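Long-range contacts in bacilliredoxin BrxA (Bacillus subtilis, PDB 3FHK), which reduces mixed disulfides between bacillithiol and protein thiols as a dithiol bacilliredoxin, and has protein disulfide isomerase activity: residues Thr48-Asn53 and Ala111-Lys116; Glu35-Phe40 and Ala94-Tyr99; Phe28-Thr33 and Thr81-Ala86; Thr68-Gln73 and Asn138-Phe143. The protein carries 2 engineered substitutions. One frame throughout, in Å; residues are numbered along the deposited sequence.

Contact 1: Thr48-Asn53 and Ala111-Lys116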
loop_
_atom_site.group_PDB
_atom_site.type_symbol
_atom_site.label_atom_id
_atom_site.label_comp_id
_atom_site.label_asym_id
_atom_site.label_seq_id
_atom_site.Cartn_x
_atom_site.Cartn_y
_atom_site.Cartn_z
ATOM N N THR A 48 32.654 -21.849 -14.112
ATOM C CA THR A 48 31.421 -21.463 -13.465
ATOM C C THR A 48 30.695 -20.386 -14.253
ATOM O O THR A 48 31.307 -19.425 -14.709
ATOM C CB THR A 48 31.664 -20.947 -12.044
ATOM O OG1 THR A 48 32.080 -22.034 -11.207
ATOM C CG2 THR A 48 30.376 -20.333 -11.474
ATOM N N LEU A 49 29.391 -20.577 -14.431
ATOM C CA LEU A 49 28.519 -19.512 -14.902
ATOM C C LEU A 49 27.846 -18.877 -13.699
ATOM O O LEU A 49 27.131 -19.538 -12.949
ATOM C CB LEU A 49 27.460 -20.025 -15.881
ATOM C CG LEU A 49 26.517 -18.920 -16.363
ATOM C CD1 LEU A 49 27.310 -17.884 -17.124
ATOM C CD2 LEU A 49 25.360 -19.468 -17.226
ATOM N N VAL A 50 28.109 -17.596 -13.509
ATOM C CA VAL A 50 27.478 -16.832 -12.458
ATOM C C VAL A 50 26.428 -15.972 -13.134
ATOM O O VAL A 50 26.699 -15.294 -14.136
ATOM C CB VAL A 50 28.507 -15.930 -11.723
ATOM C CG1 VAL A 50 27.813 -15.024 -10.706
ATOM C CG2 VAL A 50 29.602 -16.790 -11.043
ATOM N N VAL A 51 25.214 -16.017 -12.610
ATOM C CA VAL A 51 24.173 -15.126 -13.092
ATOM C C VAL A 51 23.824 -14.141 -11.997
ATOM O O VAL A 51 23.464 -14.523 -10.881
ATOM C CB VAL A 51 22.908 -15.883 -13.521
ATOM C CG1 VAL A 51 21.807 -14.894 -13.918
ATOM C CG2 VAL A 51 23.231 -16.833 -14.666
ATOM N N VAL A 52 23.973 -12.866 -12.310
ATOM C CA VAL A 52 23.502 -11.834 -11.411
ATOM C C VAL A 52 22.064 -11.521 -11.766
ATOM O O VAL A 52 21.780 -10.856 -12.772
ATOM C CB VAL A 52 24.360 -10.582 -11.492
ATOM C CG1 VAL A 52 23.748 -9.490 -10.626
ATOM C CG2 VAL A 52 25.764 -10.911 -11.035
ATOM N N ASN A 53 21.166 -12.031 -10.934
ATOM C CA ASN A 53 19.743 -11.991 -11.201
ATOM C C ASN A 53 19.173 -10.623 -10.839
ATOM O O ASN A 53 19.860 -9.812 -10.217
ATOM C CB ASN A 53 19.047 -13.113 -10.426
ATOM C CG ASN A 53 17.719 -13.518 -11.042
ATOM O OD1 ASN A 53 17.309 -12.987 -12.077
ATOM N ND2 ASN A 53 17.034 -14.455 -10.397
ATOM N N ALA A 111 28.759 -13.755 -15.482
ATOM C CA ALA A 111 30.178 -14.014 -15.618
ATOM C C ALA A 111 30.475 -15.497 -15.762
ATOM O O ALA A 111 29.912 -16.331 -15.046
ATOM C CB ALA A 111 30.968 -13.422 -14.437
ATOM N N LEU A 112 31.353 -15.802 -16.717
ATOM C CA LEU A 112 31.978 -17.106 -16.848
ATOM C C LEU A 112 33.315 -17.048 -16.103
ATOM O O LEU A 112 34.177 -16.214 -16.417
ATOM C CB LEU A 112 32.228 -17.428 -18.323
ATOM C CG LEU A 112 31.992 -18.858 -18.830
ATOM C CD1 LEU A 112 32.941 -19.198 -19.974
ATOM C CD2 LEU A 112 32.110 -19.896 -17.726
ATOM N N LEU A 113 33.475 -17.921 -15.112
ATOM C CA LEU A 113 34.711 -18.004 -14.328
ATOM C C LEU A 113 35.544 -19.215 -14.700
ATOM O O LEU A 113 35.016 -20.245 -15.108
ATOM C CB LEU A 113 34.383 -18.152 -12.845
ATOM C CG LEU A 113 33.991 -16.947 -11.996
ATOM C CD1 LEU A 113 33.388 -15.836 -12.828
ATOM C CD2 LEU A 113 33.037 -17.414 -10.912
ATOM N N LYS A 114 36.856 -19.082 -14.546
ATOM C CA LYS A 114 37.754 -20.224 -14.452
ATOM C C LYS A 114 38.357 -20.058 -13.066
ATOM O O LYS A 114 38.938 -19.013 -12.771
ATOM C CB LYS A 114 38.835 -20.157 -15.529
ATOM C CG LYS A 114 39.916 -21.225 -15.421
ATOM C CD LYS A 114 39.740 -22.340 -16.448
ATOM C CE LYS A 114 38.662 -23.331 -16.034
ATOM N NZ LYS A 114 38.511 -24.463 -17.002
ATOM N N GLY A 115 38.187 -21.056 -12.202
ATOM C CA GLY A 115 38.427 -20.854 -10.784
ATOM C C GLY A 115 37.542 -19.708 -10.313
ATOM O O GLY A 115 36.328 -19.723 -10.529
ATOM N N LYS A 116 38.139 -18.698 -9.693
ATOM C CA LYS A 116 37.379 -17.505 -9.323
ATOM C C LYS A 116 37.722 -16.288 -10.200
ATOM O O LYS A 116 37.376 -15.154 -9.875
ATOM C CB LYS A 116 37.547 -17.185 -7.837
ATOM C CG LYS A 116 38.973 -16.924 -7.409
ATOM C CD LYS A 116 39.071 -16.660 -5.909
ATOM C CE LYS A 116 40.428 -16.061 -5.545
ATOM N NZ LYS A 116 40.482 -15.616 -4.119
HETATM O O HOH W 1 34.554 -21.747 -11.203
#
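Thr48 faces Leu113 and Val50 faces Ala111 as hydrogen-bonded antiparallel pairs, with the non-hydrogen-bonded pair Leu49-Leu112 between them. Four backbone bonds join the strands. Val50 N meets Ala111 O at 2.7 Å and is almost straight, with an angle of 177° at the hydrogen. Leu113 N reaches Thr48 O, also at 2.7 Å. The return bond from Thr48 N to Leu113 O is longer, 3.0 Å, and Ala111 N donates to Val50 O at 2.9 Å. Weaker CA-H...O contacts fill the middle pair: Leu112 CA lies 3.2 Å from Thr48 O, so this oxygen receives a C-H as well as an N-H.

The apolar contacts gather on the face shared by Thr48, Val50, Ala111 and Leu113. A chi1 of 174° leaves Val50 CG2 beside the backbone N, anti to the carbonyl carbon, and this methyl meets Leu113 CD2 at a tight 3.5 Å. Leu113 also lies alongside Thr48, the two pointing the same way, and Phe100 packs on Val50 and Ala111.

A water lies between Thr48 OG1 and Gly115 O, donating to the latter at 2.8 Å, while Asn80 ND2 bonds to the hydroxyl.

The four backbone bonds thus set the antiparallel register at the centre of this thioredoxin-like sheet and satisfy buried N-H and C=O groups, with the buried methyls of Val50 and Leu113 packed beside them.

Contact 2: Glu35-Phe40 and Ala94-Tyr99. With SO4 (sulfate ion), chain F.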
loop_
_atom_site.group_PDB
_atom_site.type_symbol
_atom_site.label_atom_id
_atom_site.label_comp_id
_atom_site.label_asym_id
_atom_site.label_seq_id
_atom_site.Cartn_x
_atom_site.Cartn_y
_atom_site.Cartn_z
ATOM N N GLU A 35 28.802 -14.706 3.078
ATOM C CA GLU A 35 29.579 -15.861 3.514
ATOM C C GLU A 35 29.472 -17.016 2.521
ATOM O O GLU A 35 30.468 -17.663 2.193
ATOM C CB GLU A 35 29.121 -16.322 4.898
ATOM C CG GLU A 35 29.939 -17.472 5.465
ATOM N N GLU A 36 28.258 -17.270 2.045
ATOM C CA GLU A 36 28.028 -18.290 1.028
ATOM C C GLU A 36 28.787 -17.993 -0.265
ATOM O O GLU A 36 29.285 -18.905 -0.928
ATOM C CB GLU A 36 26.540 -18.400 0.723
ATOM C CG GLU A 36 25.697 -18.718 1.927
ATOM C CD GLU A 36 24.258 -18.980 1.565
ATOM O OE1 GLU A 36 23.847 -18.618 0.444
ATOM O OE2 GLU A 36 23.535 -19.549 2.405
ATOM N N VAL A 37 28.863 -16.718 -0.628
ATOM C CA VAL A 37 29.602 -16.324 -1.819
ATOM C C VAL A 37 31.093 -16.600 -1.639
ATOM O O VAL A 37 31.737 -17.173 -2.515
ATOM C CB VAL A 37 29.363 -14.844 -2.176
ATOM C CG1 VAL A 37 30.265 -14.417 -3.332
ATOM C CG2 VAL A 37 27.903 -14.611 -2.523
ATOM N N GLU A 38 31.638 -16.200 -0.496
ATOM C CA GLU A 38 33.039 -16.474 -0.188
ATOM C C GLU A 38 33.308 -17.966 -0.214
ATOM O O GLU A 38 34.255 -18.426 -0.854
ATOM C CB GLU A 38 33.416 -15.914 1.181
ATOM C CG GLU A 38 33.986 -14.514 1.148
ATOM C CD GLU A 38 34.141 -13.926 2.536
ATOM O OE1 GLU A 38 33.143 -13.918 3.292
ATOM O OE2 GLU A 38 35.259 -13.471 2.869
ATOM N N ASN A 39 32.464 -18.715 0.487
ATOM C CA ASN A 39 32.579 -20.166 0.535
ATOM C C ASN A 39 32.695 -20.782 -0.844
ATOM O O ASN A 39 33.636 -21.515 -1.126
ATOM C CB ASN A 39 31.391 -20.778 1.270
ATOM C CG ASN A 39 31.741 -21.203 2.674
ATOM O OD1 ASN A 39 32.557 -22.106 2.873
ATOM N ND2 ASN A 39 31.120 -20.564 3.662
ATOM N N PHE A 40 31.730 -20.484 -1.705
ATOM C CA PHE A 40 31.768 -21.038 -3.042
ATOM C C PHE A 40 33.012 -20.576 -3.799
ATOM O O PHE A 40 33.785 -21.394 -4.279
ATOM C CB PHE A 40 30.517 -20.687 -3.848
ATOM C CG PHE A 40 30.629 -21.090 -5.285
ATOM C CD1 PHE A 40 30.438 -22.420 -5.660
ATOM C CD2 PHE A 40 30.991 -20.161 -6.256
ATOM C CE1 PHE A 40 30.580 -22.810 -6.978
ATOM C CE2 PHE A 40 31.127 -20.540 -7.578
ATOM C CZ PHE A 40 30.926 -21.867 -7.944
ATOM N N ALA A 94 27.042 -7.871 -3.691
ATOM C CA ALA A 94 28.185 -6.977 -3.453
ATOM C C ALA A 94 29.485 -7.765 -3.271
ATOM O O ALA A 94 30.536 -7.376 -3.768
ATOM C CB ALA A 94 27.938 -6.067 -2.235
ATOM N N LYS A 95 29.388 -8.880 -2.557
ATOM C CA LYS A 95 30.501 -9.805 -2.375
ATOM C C LYS A 95 30.915 -10.518 -3.680
ATOM O O LYS A 95 32.097 -10.633 -3.977
ATOM C CB LYS A 95 30.150 -10.822 -1.281
ATOM C CG LYS A 95 31.179 -11.916 -1.065
ATOM C CD LYS A 95 32.552 -11.331 -0.815
ATOM C CE LYS A 95 32.520 -10.343 0.332
ATOM N NZ LYS A 95 33.895 -10.023 0.805
ATOM N N MET A 96 29.945 -11.000 -4.446
ATOM C CA MET A 96 30.273 -11.621 -5.723
ATOM C C MET A 96 30.977 -10.618 -6.636
ATOM O O MET A 96 31.980 -10.938 -7.276
ATOM C CB MET A 96 29.023 -12.182 -6.405
ATOM C CG MET A 96 29.311 -13.045 -7.624
ATOM S SD MET A 96 30.515 -14.355 -7.304
ATOM C CE MET A 96 30.870 -14.862 -8.966
ATOM N N ARG A 97 30.458 -9.396 -6.676
ATOM C CA ARG A 97 31.002 -8.375 -7.564
ATOM C C ARG A 97 32.456 -8.023 -7.238
ATOM O O ARG A 97 33.214 -7.642 -8.126
ATOM C CB ARG A 97 30.093 -7.135 -7.612
ATOM C CG ARG A 97 28.758 -7.365 -8.383
ATOM C CD ARG A 97 27.783 -6.193 -8.187
ATOM N NE ARG A 97 26.683 -6.227 -9.143
ATOM C CZ ARG A 97 25.560 -5.515 -9.035
ATOM N NH1 ARG A 97 25.357 -4.706 -7.998
ATOM N NH2 ARG A 97 24.616 -5.626 -9.962
ATOM N N GLU A 98 32.852 -8.186 -5.979
ATOM C CA GLU A 98 34.236 -7.949 -5.583
ATOM C C GLU A 98 35.216 -8.811 -6.378
ATOM O O GLU A 98 36.382 -8.443 -6.538
ATOM C CB GLU A 98 34.422 -8.214 -4.093
ATOM C CG GLU A 98 33.888 -7.126 -3.181
ATOM C CD GLU A 98 34.102 -7.463 -1.719
ATOM O OE1 GLU A 98 34.804 -8.456 -1.440
ATOM O OE2 GLU A 98 33.569 -6.745 -0.849
ATOM N N TYR A 99 34.741 -9.955 -6.864
ATOM C CA TYR A 99 35.574 -10.895 -7.610
ATOM C C TYR A 99 35.667 -10.534 -9.093
ATOM O O TYR A 99 36.554 -11.020 -9.796
ATOM C CB TYR A 99 35.020 -12.323 -7.478
ATOM C CG TYR A 99 35.149 -12.928 -6.094
ATOM C CD1 TYR A 99 36.252 -13.702 -5.746
ATOM C CD2 TYR A 99 34.179 -12.709 -5.135
ATOM C CE1 TYR A 99 36.377 -14.247 -4.470
ATOM C CE2 TYR A 99 34.291 -13.240 -3.863
ATOM C CZ TYR A 99 35.383 -14.013 -3.537
ATOM O OH TYR A 99 35.469 -14.542 -2.270
HETATM S S SO4 F . 21.976 -3.365 -8.557
HETATM O O1 SO4 F . 21.906 -1.912 -8.662
HETATM O O2 SO4 F . 20.627 -3.869 -8.326
HETATM O O3 SO4 F . 22.517 -3.863 -9.823
HETATM O O4 SO4 F . 22.815 -3.809 -7.436
#
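Lys95 NZ has carboxylates from both segments for company. It forms a salt bridge with Glu98 OE1 at 2.9 Å, meeting that oxygen on its syn side but 34° out of the carboxylate plane. Across the contact, Glu38 OE2 stays 4.2 Å from Lys95 NZ, too far for a salt bridge yet close enough that the opposite charges probably attract. The aliphatic part of the lysine does the packing: its CG, anti to the backbone N (chi1 175°), sits 3.5 Å from Val37 CG1, a tight carbon pair.

That valine methyl is the hub of the contact. It is itself anti to its backbone N (chi1 174°) and also lies 3.6 Å from Met96 N, while it approaches the Tyr99 ring obliquely near CE2. Glu38 CG in turn rests 3.7 Å from Tyr99 OH, whose hydrogen-bonding partner is Glu42 OE2 further along the same helix as Glu38. Away from the interface, Arg97 grips a sulfate ion, probably from the crystallisation liquor, through NH1 and NH2.

Helices 34-43 and 90-97 thus meet side by side on one face of the sheet, with Val37 reaching Val84 of strand 80-85 beneath them and Phe40 touching Val82 of that strand and Thr48 of strand 47-53.

Contact 3: Phe28-Thr33 and Thr81-Ala86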
loop_
_atom_site.group_PDB
_atom_site.type_symbol
_atom_site.label_atom_id
_atom_site.label_comp_id
_atom_site.label_asym_id
_atom_site.label_seq_id
_atom_site.Cartn_x
_atom_site.Cartn_y
_atom_site.Cartn_z
ATOM N N PHE A 28 20.926 -23.947 -10.926
ATOM C CA PHE A 28 21.744 -22.825 -10.432
ATOM C C PHE A 28 21.621 -22.712 -8.921
ATOM O O PHE A 28 20.521 -22.548 -8.381
ATOM C CB PHE A 28 21.381 -21.479 -11.085
ATOM C CG PHE A 28 21.728 -21.403 -12.538
ATOM C CD1 PHE A 28 21.094 -22.233 -13.461
ATOM C CD2 PHE A 28 22.688 -20.512 -12.991
ATOM C CE1 PHE A 28 21.412 -22.180 -14.813
ATOM C CE2 PHE A 28 23.011 -20.441 -14.343
ATOM C CZ PHE A 28 22.374 -21.279 -15.256
ATOM N N GLU A 29 22.759 -22.823 -8.246
ATOM C CA GLU A 29 22.807 -22.685 -6.800
ATOM C C GLU A 29 22.726 -21.229 -6.364
ATOM O O GLU A 29 23.481 -20.371 -6.837
ATOM C CB GLU A 29 24.076 -23.315 -6.235
ATOM C CG GLU A 29 24.230 -23.092 -4.745
ATOM C CD GLU A 29 25.315 -23.952 -4.144
ATOM O OE1 GLU A 29 25.529 -25.070 -4.659
ATOM O OE2 GLU A 29 25.950 -23.515 -3.160
ATOM N N GLU A 30 21.803 -20.968 -5.450
ATOM C CA GLU A 30 21.645 -19.651 -4.853
ATOM C C GLU A 30 22.751 -19.369 -3.846
ATOM O O GLU A 30 23.019 -20.184 -2.971
ATOM C CB GLU A 30 20.302 -19.553 -4.131
ATOM C CG GLU A 30 19.208 -18.971 -4.959
ATOM C CD GLU A 30 18.032 -18.522 -4.121
ATOM O OE1 GLU A 30 17.462 -19.355 -3.382
ATOM O OE2 GLU A 30 17.678 -17.329 -4.210
ATOM N N LEU A 31 23.397 -18.217 -3.977
ATOM C CA LEU A 31 24.252 -17.725 -2.904
ATOM C C LEU A 31 23.597 -16.469 -2.371
ATOM O O LEU A 31 23.589 -15.441 -3.028
ATOM C CB LEU A 31 25.667 -17.465 -3.401
ATOM C CG LEU A 31 26.253 -18.680 -4.134
ATOM C CD1 LEU A 31 27.379 -18.258 -5.059
ATOM C CD2 LEU A 31 26.720 -19.756 -3.158
ATOM N N THR A 32 23.019 -16.570 -1.182
ATOM C CA THR A 32 22.125 -15.542 -0.668
ATOM C C THR A 32 22.797 -14.728 0.438
ATOM O O THR A 32 22.196 -13.841 1.045
ATOM C CB THR A 32 20.842 -16.201 -0.130
ATOM O OG1 THR A 32 21.140 -16.894 1.091
ATOM C CG2 THR A 32 20.295 -17.209 -1.153
ATOM N N THR A 33 24.067 -15.030 0.662
ATOM C CA THR A 33 24.807 -14.522 1.801
ATOM C C THR A 33 26.260 -14.258 1.412
ATOM O O THR A 33 26.853 -15.005 0.631
ATOM C CB THR A 33 24.748 -15.542 2.951
ATOM O OG1 THR A 33 23.624 -15.243 3.793
ATOM C CG2 THR A 33 26.007 -15.514 3.765
ATOM N N THR A 81 27.142 -23.735 -11.807
ATOM C CA THR A 81 26.199 -22.668 -12.105
ATOM C C THR A 81 25.676 -22.123 -10.790
ATOM O O THR A 81 25.241 -22.873 -9.913
ATOM C CB THR A 81 24.989 -23.195 -12.884
ATOM O OG1 THR A 81 24.462 -24.327 -12.195
ATOM C CG2 THR A 81 25.381 -23.602 -14.297
ATOM N N VAL A 82 25.728 -20.811 -10.636
ATOM C CA VAL A 82 25.310 -20.212 -9.380
ATOM C C VAL A 82 24.745 -18.835 -9.660
ATOM O O VAL A 82 24.940 -18.262 -10.734
ATOM C CB VAL A 82 26.476 -20.100 -8.373
ATOM C CG1 VAL A 82 27.203 -21.429 -8.246
ATOM C CG2 VAL A 82 27.431 -19.006 -8.784
ATOM N N THR A 83 24.015 -18.307 -8.702
ATOM C CA THR A 83 23.410 -17.019 -8.920
ATOM C C THR A 83 23.357 -16.220 -7.639
ATOM O O THR A 83 23.289 -16.774 -6.539
ATOM C CB THR A 83 21.992 -17.151 -9.544
ATOM O OG1 THR A 83 21.389 -15.859 -9.619
ATOM C CG2 THR A 83 21.111 -18.089 -8.721
ATOM N N VAL A 84 23.430 -14.910 -7.808
ATOM C CA VAL A 84 23.169 -13.977 -6.739
ATOM C C VAL A 84 22.078 -13.065 -7.259
ATOM O O VAL A 84 22.024 -12.778 -8.457
ATOM C CB VAL A 84 24.420 -13.159 -6.386
ATOM C CG1 VAL A 84 25.408 -14.010 -5.580
ATOM C CG2 VAL A 84 25.070 -12.631 -7.658
ATOM N N PHE A 85 21.204 -12.622 -6.363
ATOM C CA PHE A 85 20.046 -11.838 -6.749
ATOM C C PHE A 85 20.221 -10.375 -6.386
ATOM O O PHE A 85 19.994 -9.977 -5.245
ATOM C CB PHE A 85 18.780 -12.382 -6.086
ATOM C CG PHE A 85 17.533 -12.111 -6.873
ATOM C CD1 PHE A 85 17.185 -10.819 -7.208
ATOM C CD2 PHE A 85 16.717 -13.147 -7.296
ATOM C CE1 PHE A 85 16.043 -10.556 -7.938
ATOM C CE2 PHE A 85 15.579 -12.885 -8.033
ATOM C CZ PHE A 85 15.244 -11.583 -8.355
ATOM N N ALA A 86 20.608 -9.564 -7.361
ATOM C CA ALA A 86 20.848 -8.147 -7.092
ATOM C C ALA A 86 19.586 -7.457 -6.575
ATOM O O ALA A 86 18.481 -7.722 -7.044
ATOM C CB ALA A 86 21.362 -7.455 -8.341
HETATM O O HOH W 2 21.461 -14.509 -4.248
#
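Phe28 lays one face of its ring against Thr81, whose CB is 3.6 Å from the ring centroid and 14° off the normal, a CH-pi contact. Thr81 CG2 touches the same ring at CZ. Further along, Leu31 CD1 meets Val82 CG2 at 3.8 Å, the two side chains crossing obliquely, and Val84 CG1 packs on Leu31 CB and close to Leu31 O.

Three backbone bonds hold these groups in place. Glu29 N donates to Thr81 O, Thr83 N to Glu29 O at 2.8 Å, and Leu31 N to Thr83 O at 2.9 Å. This is the parallel pattern, in which Glu29 pairs with Val82 and Glu30 with Thr83. Where the chains diverge, a water takes over, donating to Leu31 O at 2.6 Å and accepting from Phe85 N.

The next shell steadies the side chains. Thr83 OG1, anti to the backbone N (chi1 174°), bonds to Val51 O of the adjoining strand, and Glu30 OE2 forms a salt bridge with Arg20 of helix 2-24.

Directional bonds therefore align the short edge strand 29-30 with strand 80-85. Buried Phe28, Leu31, Val82 and Val84 pack beside these bonds and probably help to shield them, while the Glu29 carboxylate leads outward.

Contact 4: Thr68-Gln73 and Asn138-Phe143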
loop_
_atom_site.group_PDB
_atom_site.type_symbol
_atom_site.label_atom_id
_atom_site.label_comp_id
_atom_site.label_asym_id
_atom_site.label_seq_id
_atom_site.Cartn_x
_atom_site.Cartn_y
_atom_site.Cartn_z
ATOM N N THR A 68 19.718 -20.377 -18.718
ATOM C CA THR A 68 19.303 -21.750 -18.438
ATOM C C THR A 68 19.271 -22.605 -19.707
ATOM O O THR A 68 19.571 -23.796 -19.665
ATOM C CB THR A 68 17.941 -21.809 -17.691
ATOM O OG1 THR A 68 16.899 -21.284 -18.523
ATOM C CG2 THR A 68 18.018 -20.999 -16.398
ATOM N N GLN A 69 18.924 -21.982 -20.830
ATOM C CA GLN A 69 18.868 -22.686 -22.104
ATOM C C GLN A 69 20.259 -22.943 -22.677
ATOM O O GLN A 69 20.524 -24.026 -23.205
ATOM C CB GLN A 69 17.979 -21.936 -23.106
ATOM C CG GLN A 69 16.484 -22.033 -22.777
ATOM C CD GLN A 69 15.630 -20.999 -23.500
ATOM O OE1 GLN A 69 14.676 -20.464 -22.934
ATOM N NE2 GLN A 69 15.968 -20.716 -24.753
ATOM N N ALA A 70 21.148 -21.959 -22.570
ATOM C CA ALA A 70 22.506 -22.133 -23.073
ATOM C C ALA A 70 23.164 -23.305 -22.359
ATOM O O ALA A 70 23.841 -24.136 -22.973
ATOM C CB ALA A 70 23.332 -20.844 -22.880
ATOM N N VAL A 71 22.924 -23.382 -21.056
ATOM C CA VAL A 71 23.523 -24.409 -20.215
ATOM C C VAL A 71 22.984 -25.814 -20.476
ATOM O O VAL A 71 23.700 -26.813 -20.308
ATOM C CB VAL A 71 23.362 -24.036 -18.732
ATOM C CG1 VAL A 71 23.213 -25.260 -17.875
ATOM C CG2 VAL A 71 24.564 -23.188 -18.277
ATOM N N LEU A 72 21.723 -25.894 -20.887
ATOM C CA LEU A 72 21.083 -27.180 -21.102
ATOM C C LEU A 72 21.272 -27.672 -22.531
ATOM O O LEU A 72 21.242 -28.882 -22.793
ATOM C CB LEU A 72 19.596 -27.074 -20.783
ATOM C CG LEU A 72 19.206 -27.026 -19.307
ATOM C CD1 LEU A 72 17.719 -26.708 -19.182
ATOM C CD2 LEU A 72 19.542 -28.351 -18.620
ATOM N N GLN A 73 21.484 -26.729 -23.447
ATOM C CA GLN A 73 21.495 -27.033 -24.873
ATOM C C GLN A 73 22.886 -27.228 -25.478
ATOM O O GLN A 73 23.042 -27.951 -26.461
ATOM C CB GLN A 73 20.739 -25.947 -25.635
ATOM C CG GLN A 73 19.237 -25.982 -25.380
ATOM C CD GLN A 73 18.513 -24.800 -25.985
ATOM O OE1 GLN A 73 17.491 -24.352 -25.462
ATOM N NE2 GLN A 73 19.046 -24.276 -27.091
ATOM N N ASN A 138 26.109 -15.663 -27.519
ATOM C CA ASN A 138 27.145 -15.045 -26.712
ATOM C C ASN A 138 27.650 -16.041 -25.677
ATOM O O ASN A 138 28.843 -16.309 -25.592
ATOM C CB ASN A 138 26.586 -13.790 -26.032
ATOM C CG ASN A 138 27.648 -12.993 -25.289
ATOM O OD1 ASN A 138 28.684 -13.527 -24.891
ATOM N ND2 ASN A 138 27.384 -11.705 -25.086
ATOM N N LEU A 139 26.728 -16.588 -24.891
ATOM C CA LEU A 139 27.068 -17.561 -23.857
ATOM C C LEU A 139 27.751 -18.798 -24.430
ATOM O O LEU A 139 28.792 -19.222 -23.936
ATOM C CB LEU A 139 25.810 -17.996 -23.102
ATOM C CG LEU A 139 25.352 -17.089 -21.966
ATOM C CD1 LEU A 139 23.956 -17.453 -21.497
ATOM C CD2 LEU A 139 26.341 -17.173 -20.817
ATOM N N THR A 140 27.152 -19.382 -25.465
ATOM C CA THR A 140 27.635 -20.653 -25.988
ATOM C C THR A 140 29.007 -20.541 -26.641
ATOM O O THR A 140 29.831 -21.449 -26.526
ATOM C CB THR A 140 26.614 -21.309 -26.971
ATOM O OG1 THR A 140 26.387 -20.445 -28.089
ATOM C CG2 THR A 140 25.304 -21.579 -26.273
ATOM N N ALA A 141 29.252 -19.427 -27.323
ATOM C CA ALA A 141 30.564 -19.168 -27.903
ATOM C C ALA A 141 31.605 -19.038 -26.799
ATOM O O ALA A 141 32.765 -19.412 -26.981
ATOM C CB ALA A 141 30.534 -17.914 -28.757
ATOM N N ALA A 142 31.180 -18.507 -25.654
ATOM C CA ALA A 142 32.040 -18.423 -24.481
ATOM C C ALA A 142 32.255 -19.812 -23.885
ATOM O O ALA A 142 33.378 -20.160 -23.545
ATOM C CB ALA A 142 31.445 -17.471 -23.442
ATOM N N PHE A 143 31.189 -20.613 -23.771
ATOM C CA PHE A 143 31.330 -21.989 -23.276
ATOM C C PHE A 143 32.313 -22.770 -24.131
ATOM O O PHE A 143 33.141 -23.518 -23.626
ATOM C CB PHE A 143 29.994 -22.730 -23.260
ATOM C CG PHE A 143 28.986 -22.166 -22.294
ATOM C CD1 PHE A 143 27.654 -22.570 -22.354
ATOM C CD2 PHE A 143 29.359 -21.227 -21.345
ATOM C CE1 PHE A 143 26.713 -22.062 -21.468
ATOM C CE2 PHE A 143 28.421 -20.706 -20.459
ATOM C CZ PHE A 143 27.099 -21.125 -20.519
#
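Ala70 CB is the close point of this helix pair, lodged against Leu139 CD1 at 3.7 Å and Leu139 CB at 3.8 Å. Phe143 completes the tight part. Its CG is anti to the carbonyl carbon (chi1 -65°), and the ring brings CE1 to 3.9 Å from Ala70 CB. The same edge meets the backbone, with Ala70 O near the ring plane and 3.8 Å from Phe143 CE1, while Leu139 O of the ring's own helix lies over one face. Val71 CG2 approaches Phe143 CZ obliquely at 4.0 Å.

Toward solvent the packing is sparser. Thr140, partly exposed, offers CG2 to Ala70 CB at 4.0 Å, and its hydroxyl turns to its own helix, where OG1 bonds to Met136 O. Contact between the segments is thus carried by carbon atoms and one carbonyl oxygen, Ala70 O, at the ring edge, and the small alanine lets the backbones come near: Ala70 CA and Thr140 CA are 6.1 Å apart.

The local helix axes come within 9.5 Å at closest approach, their N-to-C directions 41° apart. Helices 57-73 and 132-146 lie together on the sheet face that carries Leu49, which touches Val71, Leu139 and Phe143; strand 117-122 meets the second helix through Ile122, against Leu139, and His120, bonded to Asn138.

How the contacts relate
From the N terminus, helix 2-24 leads to residues 28-33, which begin contact 3; it closes its loop at 81-86. Before that happens, contacts 2, 1 and 4 have each opened, at 35-40, 48-53 and 68-73. They close in the same order, at 94-99, 111-116 and 138-143, so every pair of contacts crosses and none nests. Contacts 1 and 3 join neighbouring strands of one sheet, sharing the border between 47-53 and 80-85. Contacts 2 and 4 pair helices on its two faces, about 23 Å apart between centres and without touching. Together they tie helices to both sides of a mixed sheet, as in the thioredoxin superfamily.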